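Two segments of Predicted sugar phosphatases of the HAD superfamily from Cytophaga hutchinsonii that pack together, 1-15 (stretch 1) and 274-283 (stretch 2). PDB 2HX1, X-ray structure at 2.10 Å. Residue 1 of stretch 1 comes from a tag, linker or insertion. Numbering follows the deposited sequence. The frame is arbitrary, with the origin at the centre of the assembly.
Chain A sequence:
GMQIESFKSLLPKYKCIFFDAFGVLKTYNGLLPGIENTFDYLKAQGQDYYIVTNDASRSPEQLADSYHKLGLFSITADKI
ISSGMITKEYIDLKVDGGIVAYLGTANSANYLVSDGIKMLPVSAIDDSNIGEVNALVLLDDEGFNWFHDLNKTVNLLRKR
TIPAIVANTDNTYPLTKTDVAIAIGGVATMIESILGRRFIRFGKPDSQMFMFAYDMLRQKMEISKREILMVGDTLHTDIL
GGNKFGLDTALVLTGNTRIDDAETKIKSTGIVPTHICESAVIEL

Stretch 1 1-15: GMQIESFKSLLPKYK
Stretch 2, residues 274-283: THICESAVIE

Stretch 1 runs extended from Met2 to Ser6, then turns into a short, weakly bonded helix at about residues 7–10 and a 3-10 segment at 11–13. Stretch 2 has a short strand beginning at His275 and taking in Ile276, followed by irregular chain. The two run in the same direction: CA atoms pair Ile4 with Ile276 (5.3 Å), Glu5 with Cys277 (5.2 Å), Phe7 with Ala280 (5.9 Å) and Lys8 with Ile282 (5.9 Å). One direct backbone hydrogen bond joins them, Glu5 N to Ile276 O (3.0 Å, nearly straight at 167°). Waters extend the pairing: one accepts from Ile276 N and donates to Gln3 O and Glu5 OE2, a second links Glu278 N to Glu5 O, and a third links Phe7 N to Ser279 O. Ser6 (chi1 p) caps the helix, its OG accepting from Ser9 N at 3.0 Å.

His275 (chi1 m, chi2 -68°) uses both ring nitrogens as donors: ND1 to OE2 of Glu5 (m, t, chi3 81°) at 2.9 Å and NE2 to OH of Tyr14 (m, chi2 -69°) at 3.2 Å. Histidine suits the spot because its ring offers a nitrogen at each of two points in its plane, toward Glu5 and Tyr14. Leu10 (m, t) covers one face: Leu10 CD2 is 3.6 Å from the centroid of the His275 ring, while Leu10 CD1 lies 3.4 Å from Cys277 SG; a branched aliphatic side chain can thus serve two neighbours.

Phe7 (t, chi2 63°), buried, points toward stretch 2 and offers a broad apolar ring to Cys277, Ala280 and Ile282. Ala280 CA is 4.2 Å from the centroid of the Phe7 ring, over one face, with Ala280 CB 4.4 Å from Phe7 CE2. Cys277 SG and Ile282 CG1 lie at the ring edge, the latter 4.0 Å from Phe7 CD2. Ile282 (m, t), also buried, supplies an aliphatic chain whose CD1 reaches within 3.2 Å of Leu11 CD1. Toward the start of both stretches, Ile4 (m, m) brings CD1 to 3.5 Å from Ile276 CG2.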

# COMPACT_ATOMS: atom_id res chain seq x y z
N GLY A 1 4.63 -5.43 -30.08
CA GLY A 1 5.91 -5.09 -30.78
C GLY A 1 6.26 -3.63 -30.60
O GLY A 1 5.37 -2.79 -30.53
N MSE A 2 7.55 -3.32 -30.49
CA MSE A 2 7.99 -1.95 -30.34
C MSE A 2 8.62 -1.47 -31.61
O MSE A 2 9.44 -2.19 -32.21
CB MSE A 2 9.03 -1.84 -29.24
CG MSE A 2 8.53 -2.21 -27.91
SE MSE A 2 10.00 -2.07 -26.66
CE MSE A 2 11.09 -3.64 -27.05
N GLN A 3 8.25 -0.25 -32.01
CA GLN A 3 8.93 0.45 -33.07
C GLN A 3 10.04 1.25 -32.40
O GLN A 3 9.76 2.15 -31.61
CB GLN A 3 7.97 1.37 -33.84
CG GLN A 3 8.73 2.40 -34.70
CD GLN A 3 7.90 3.21 -35.71
OE1 GLN A 3 6.77 3.64 -35.42
NE2 GLN A 3 8.49 3.46 -36.88
N ILE A 4 11.30 0.89 -32.68
CA ILE A 4 12.45 1.62 -32.16
C ILE A 4 12.89 2.60 -33.23
O ILE A 4 13.03 2.23 -34.40
CB ILE A 4 13.61 0.69 -31.72
CG1 ILE A 4 13.12 -0.39 -30.75
CG2 ILE A 4 14.64 1.46 -30.99
CD1 ILE A 4 12.71 0.12 -29.42
N GLU A 5 13.06 3.86 -32.82
CA GLU A 5 13.38 4.95 -33.71
C GLU A 5 14.73 5.53 -33.30
O GLU A 5 15.07 5.49 -32.11
CB GLU A 5 12.29 6.03 -33.61
CG GLU A 5 10.96 5.59 -34.21
CD GLU A 5 9.82 6.59 -34.00
OE1 GLU A 5 9.75 7.58 -34.77
OE2 GLU A 5 8.98 6.38 -33.09
N SER A 6 15.50 6.06 -34.27
CA SER A 6 16.76 6.71 -33.91
C SER A 6 16.47 8.06 -33.30
O SER A 6 15.60 8.78 -33.76
CB SER A 6 17.71 6.89 -35.09
OG SER A 6 17.41 8.04 -35.80
N PHE A 7 17.19 8.38 -32.24
CA PHE A 7 16.99 9.64 -31.57
C PHE A 7 17.21 10.80 -32.55
O PHE A 7 16.38 11.70 -32.66
CB PHE A 7 17.88 9.72 -30.34
CG PHE A 7 17.65 10.93 -29.53
CD1 PHE A 7 16.42 11.14 -28.93
CD2 PHE A 7 18.64 11.88 -29.39
CE1 PHE A 7 16.19 12.28 -28.17
CE2 PHE A 7 18.42 13.02 -28.64
CZ PHE A 7 17.17 13.21 -28.03
N LYS A 8 18.30 10.73 -33.33
CA LYS A 8 18.56 11.74 -34.36
C LYS A 8 17.33 12.01 -35.23
O LYS A 8 16.97 13.18 -35.49
CB LYS A 8 19.72 11.30 -35.26
CG LYS A 8 20.23 12.39 -36.22
CD LYS A 8 21.55 12.01 -36.89
CE LYS A 8 21.93 13.00 -38.01
NZ LYS A 8 22.84 12.37 -39.04
N SER A 9 16.67 10.93 -35.66
CA SER A 9 15.54 11.06 -36.58
C SER A 9 14.30 11.81 -36.00
O SER A 9 13.44 12.29 -36.75
CB SER A 9 15.08 9.69 -37.06
OG SER A 9 14.24 9.09 -36.09
N LEU A 10 14.20 11.87 -34.68
CA LEU A 10 13.10 12.59 -34.03
C LEU A 10 13.36 14.08 -33.93
O LEU A 10 12.42 14.85 -33.91
CB LEU A 10 12.81 12.05 -32.60
CG LEU A 10 12.70 10.54 -32.40
CD1 LEU A 10 12.61 10.22 -30.90
CD2 LEU A 10 11.51 9.96 -33.16
N LEU A 11 14.63 14.48 -33.86
CA LEU A 11 14.96 15.84 -33.44
C LEU A 11 14.35 16.99 -34.26
O LEU A 11 14.07 18.03 -33.70
CB LEU A 11 16.47 16.00 -33.34
CG LEU A 11 17.09 15.10 -32.26
CD1 LEU A 11 18.57 15.31 -32.22
CD2 LEU A 11 16.49 15.36 -30.87
N PRO A 12 14.17 16.81 -35.59
CA PRO A 12 13.53 17.83 -36.43
C PRO A 12 12.10 18.17 -36.09
O PRO A 12 11.64 19.24 -36.50
CB PRO A 12 13.54 17.19 -37.83
CG PRO A 12 14.71 16.24 -37.81
CD PRO A 12 14.66 15.68 -36.40
N LYS A 13 11.38 17.31 -35.36
CA LYS A 13 9.99 17.60 -35.01
C LYS A 13 9.88 18.65 -33.90
O LYS A 13 8.78 19.15 -33.62
CB LYS A 13 9.25 16.36 -34.50
CG LYS A 13 9.32 15.06 -35.33
CD LYS A 13 8.57 13.89 -34.57
N TYR A 14 11.01 18.98 -33.26
CA TYR A 14 10.97 19.63 -31.95
C TYR A 14 11.76 20.92 -31.87
O TYR A 14 12.82 21.02 -32.43
CB TYR A 14 11.44 18.64 -30.88
CG TYR A 14 10.57 17.42 -30.87
CD1 TYR A 14 9.26 17.50 -30.43
CD2 TYR A 14 11.04 16.20 -31.32
CE1 TYR A 14 8.45 16.40 -30.43
CE2 TYR A 14 10.23 15.09 -31.34
CZ TYR A 14 8.92 15.19 -30.89
OH TYR A 14 8.11 14.07 -30.90
N LYS A 15 11.22 21.88 -31.12
CA LYS A 15 11.86 23.16 -30.88
C LYS A 15 12.72 23.16 -29.62
O LYS A 15 13.65 23.94 -29.51
CB LYS A 15 10.79 24.26 -30.85
CG LYS A 15 10.12 24.43 -32.21
CD LYS A 15 9.08 25.54 -32.21
CE LYS A 15 8.23 25.54 -33.48
NZ LYS A 15 6.93 26.33 -33.33
N THR A 274 5.52 8.62 -26.61
CA THR A 274 5.37 8.98 -28.02
C THR A 274 6.33 8.13 -28.85
O THR A 274 5.94 7.57 -29.88
CB THR A 274 5.61 10.49 -28.29
OG1 THR A 274 5.08 11.30 -27.20
CG2 THR A 274 4.97 10.92 -29.65
N HIS A 275 7.58 7.98 -28.38
CA HIS A 275 8.61 7.28 -29.12
C HIS A 275 9.47 6.43 -28.18
O HIS A 275 9.55 6.72 -26.98
CB HIS A 275 9.54 8.27 -29.80
CG HIS A 275 8.87 9.24 -30.69
ND1 HIS A 275 8.26 8.87 -31.87
CD2 HIS A 275 8.70 10.58 -30.59
CE1 HIS A 275 7.74 9.94 -32.45
NE2 HIS A 275 7.99 10.99 -31.69
N ILE A 276 10.10 5.40 -28.74
CA ILE A 276 11.05 4.58 -28.01
C ILE A 276 12.34 4.61 -28.79
O ILE A 276 12.30 4.51 -30.02
CB ILE A 276 10.56 3.14 -27.77
CG1 ILE A 276 9.19 3.17 -27.07
CG2 ILE A 276 11.62 2.35 -26.92
CD1 ILE A 276 8.47 1.84 -26.94
N CYS A 277 13.45 4.87 -28.09
CA CYS A 277 14.77 4.94 -28.71
C CYS A 277 15.73 4.11 -27.88
O CYS A 277 15.56 3.98 -26.67
CB CYS A 277 15.31 6.37 -28.73
SG CYS A 277 14.26 7.62 -29.48
N GLU A 278 16.76 3.57 -28.52
CA GLU A 278 17.80 2.84 -27.85
C GLU A 278 18.55 3.75 -26.84
O GLU A 278 18.78 3.36 -25.71
CB GLU A 278 18.74 2.22 -28.90
CG GLU A 278 20.16 1.93 -28.40
CD GLU A 278 21.09 1.48 -29.52
OE1 GLU A 278 21.12 2.13 -30.61
OE2 GLU A 278 21.78 0.46 -29.29
N SER A 279 18.94 4.94 -27.27
CA SER A 279 19.58 5.90 -26.40
C SER A 279 19.50 7.32 -26.96
O SER A 279 19.09 7.53 -28.10
CB SER A 279 21.06 5.53 -26.20
OG SER A 279 21.89 6.24 -27.09
N ALA A 280 19.93 8.27 -26.14
CA ALA A 280 20.00 9.67 -26.52
C ALA A 280 21.31 10.03 -27.20
O ALA A 280 21.50 11.19 -27.59
CB ALA A 280 19.78 10.58 -25.28
N VAL A 281 22.20 9.06 -27.33
CA VAL A 281 23.49 9.28 -28.02
C VAL A 281 23.31 9.28 -29.55
O VAL A 281 22.79 8.33 -30.13
CB VAL A 281 24.54 8.21 -27.63
CG1 VAL A 281 25.88 8.54 -28.29
CG2 VAL A 281 24.67 8.11 -26.11
N ILE A 282 23.73 10.37 -30.18
CA ILE A 282 23.68 10.56 -31.63
C ILE A 282 25.04 10.24 -32.26
O ILE A 282 26.09 10.65 -31.75
CB ILE A 282 23.28 12.03 -31.94
CG1 ILE A 282 21.76 12.15 -31.80
CG2 ILE A 282 23.76 12.50 -33.31
CD1 ILE A 282 21.24 13.54 -31.98
N GLU A 283 25.03 9.50 -33.36
CA GLU A 283 26.28 9.12 -34.05
C GLU A 283 26.81 10.13 -35.11
O GLU A 283 26.12 11.09 -35.50
CB GLU A 283 26.11 7.74 -34.65
CG GLU A 283 26.04 6.69 -33.57
CD GLU A 283 26.00 5.29 -34.14
OE1 GLU A 283 25.79 4.36 -33.34
O HOH W 1 8.98 4.58 -31.21
O HOH W 2 17.15 4.40 -31.22
O HOH W 3 19.12 6.51 -30.68